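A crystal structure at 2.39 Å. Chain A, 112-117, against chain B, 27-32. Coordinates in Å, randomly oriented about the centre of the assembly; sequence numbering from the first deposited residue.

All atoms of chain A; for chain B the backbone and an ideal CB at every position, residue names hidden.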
# COMPACT_ATOMS: atom_id res chain seq x y z
N VAL A 112 12.63 -28.62 6.46
CA VAL A 112 12.76 -29.71 7.37
C VAL A 112 14.18 -29.60 7.86
O VAL A 112 15.08 -29.82 7.15
CB VAL A 112 12.51 -31.04 6.68
CG1 VAL A 112 12.69 -32.20 7.64
CG2 VAL A 112 11.11 -31.08 6.09
N ILE A 113 14.36 -29.27 9.12
CA ILE A 113 15.64 -28.93 9.65
C ILE A 113 15.96 -29.90 10.75
O ILE A 113 15.16 -30.11 11.65
CB ILE A 113 15.58 -27.51 10.21
CG1 ILE A 113 15.61 -26.52 9.02
CG2 ILE A 113 16.70 -27.22 11.19
CD1 ILE A 113 14.80 -25.27 9.28
N THR A 114 17.11 -30.54 10.63
CA THR A 114 17.69 -31.35 11.67
C THR A 114 18.80 -30.54 12.33
O THR A 114 19.36 -29.61 11.71
CB THR A 114 18.33 -32.62 11.08
OG1 THR A 114 19.28 -32.21 10.11
CG2 THR A 114 17.24 -33.50 10.39
N PRO A 115 19.12 -30.86 13.58
CA PRO A 115 20.13 -30.05 14.31
C PRO A 115 21.52 -30.24 13.77
O PRO A 115 21.79 -31.17 13.03
CB PRO A 115 20.06 -30.62 15.74
CG PRO A 115 19.51 -31.98 15.58
CD PRO A 115 18.59 -31.96 14.40
N GLU A 116 22.40 -29.34 14.13
CA GLU A 116 23.84 -29.59 13.96
C GLU A 116 24.32 -30.64 14.99
O GLU A 116 23.54 -31.18 15.75
CB GLU A 116 24.64 -28.27 14.15
CG GLU A 116 24.12 -27.03 13.43
CD GLU A 116 24.07 -27.16 11.91
OE1 GLU A 116 24.76 -28.03 11.32
OE2 GLU A 116 23.32 -26.38 11.29
N ALA A 117 25.62 -30.85 15.07
CA ALA A 117 26.15 -31.77 16.02
C ALA A 117 25.80 -31.39 17.48
O ALA A 117 25.75 -32.24 18.34
CB ALA A 117 27.66 -31.89 15.85
N UNK B 27 20.21 -18.00 10.19
CA UNK B 27 20.68 -19.26 9.70
C UNK B 27 20.04 -20.26 10.64
O UNK B 27 20.30 -20.26 11.81
CB UNK B 27 22.21 -19.36 9.66
N UNK B 28 19.17 -21.11 10.10
CA UNK B 28 18.60 -22.20 10.86
C UNK B 28 19.43 -23.49 10.75
O UNK B 28 19.37 -24.34 11.62
CB UNK B 28 17.17 -22.46 10.39
N UNK B 29 20.15 -23.64 9.65
CA UNK B 29 21.04 -24.80 9.44
C UNK B 29 22.20 -24.40 8.56
O UNK B 29 22.01 -23.64 7.60
CB UNK B 29 20.28 -25.97 8.81
N UNK B 30 23.39 -24.86 8.89
CA UNK B 30 24.57 -24.54 8.09
C UNK B 30 25.15 -25.75 7.39
O UNK B 30 26.17 -25.66 6.72
CB UNK B 30 25.64 -23.90 8.97
N UNK B 31 24.49 -26.89 7.49
CA UNK B 31 24.98 -28.14 6.88
C UNK B 31 23.91 -28.84 6.01
O UNK B 31 23.82 -30.05 6.04
CB UNK B 31 25.45 -29.10 7.98
N UNK B 32 23.08 -28.11 5.31
CA UNK B 32 22.01 -28.72 4.49
C UNK B 32 22.51 -29.05 3.11
O UNK B 32 23.16 -28.21 2.47
CB UNK B 32 20.80 -27.79 4.39

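Position 27 lies beyond the contact: its ideal CB has nothing of chain A within 5.5 Å, and the extended backbone (phi/psi -80/116) would accept almost any residue, beta-branched ones readily. The deposited residue is Val B27, with chi1 at 172° (t), and its closest side-chain atom, Val B27 CG1, is still 5.9 Å from Glu A116 OE2.

At position 28 the chain turns a corner, with phi/psi of -90/-27. The CA-to-CB bond runs sideways to chain A, yet the ideal CB already lies 3.8 Å from Ile A113 CD1, so what chain A offers here is the apolar tip of an isoleucine. A small apolar residue suits such an approach, although a longer chain leading off past the tip is not ruled out by these atoms alone. The residue is Ala B28, whose CB makes this 3.8 Å apolar contact with Ile A113 CD1. Water 1 lies 3.3 Å from Ala B28 O and 2.8 Å from Thr A114 O, placed so that it could donate to either backbone oxygen.

Position 29 points toward chain A from an extended backbone (-151/138). Its ideal CB is 4.5 Å from Ile A113 CG2, 4.7 Å from Thr A114 O and 3.9 Å from Glu A116 OE2. Apolar surface near the base, with carbonyl and hydroxyl oxygens and a carboxylate around it, favours a long side chain ending in a donor: lysine or arginine, perhaps glutamine. Lys B29 fills the site. Three t angles extend the chain before chi4 turns to 67° (p), so that Lys B29 NZ donates hydrogen bonds to Thr A114 O and Thr A114 OG1, both at 3.0 Å. Glu A116 is near but not salt-bridged, its OE1 lying 4.4 Å from Lys B29 NZ.

At position 30 the CB points sideways, and the ideal CB is 4.1 Å from Glu A116 OE2. The main contribution needs no particular side chain, because the amide at 30 points at the carboxylate; a small polar residue such as serine, threonine or asparagine could add to it. In Ser B30, N donates to Glu A116 OE2 at 2.8 Å with a nearly straight angle of 168°, while OG and Glu A116 OE2 are 3.5 Å apart, a weak contact at best.

Position 31 again faces chain A, its ideal CB 3.6 Å from Glu A116 OE1. So short a gap to a carboxylate oxygen calls for a compact donor, serine or threonine above all. Ser B31, with chi1 at 56° (p), donates from OG to Glu A116 OE1 at 2.7 Å and accepts from Lys B29 NZ at 3.1 Å from the same OG. The hydroxyl thus relays between the ammonium group and the carboxylate, whose two oxygens are engaged by successive serines.

Position 32 has no chain A atom within 5.5 Å of its ideal CB, so this stretch sets no preference; the residue is Ala B32.

Chain B 27-32: VAKSSA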
# COMPACT_ATOMS: atom_id res chain seq x y z
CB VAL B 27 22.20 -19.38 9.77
CG1 VAL B 27 22.65 -20.80 9.43
CG2 VAL B 27 22.85 -18.36 8.86
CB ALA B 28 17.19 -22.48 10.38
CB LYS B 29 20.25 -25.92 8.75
CG LYS B 29 21.00 -27.23 8.68
CD LYS B 29 20.07 -28.41 8.38
CE LYS B 29 20.81 -29.74 8.26
NZ LYS B 29 21.37 -30.14 9.58
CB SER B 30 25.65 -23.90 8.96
OG SER B 30 26.10 -24.82 9.94
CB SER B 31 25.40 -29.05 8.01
OG SER B 31 24.28 -29.21 8.89
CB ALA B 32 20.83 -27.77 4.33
O HOH W 1 20.26 -27.24 12.87
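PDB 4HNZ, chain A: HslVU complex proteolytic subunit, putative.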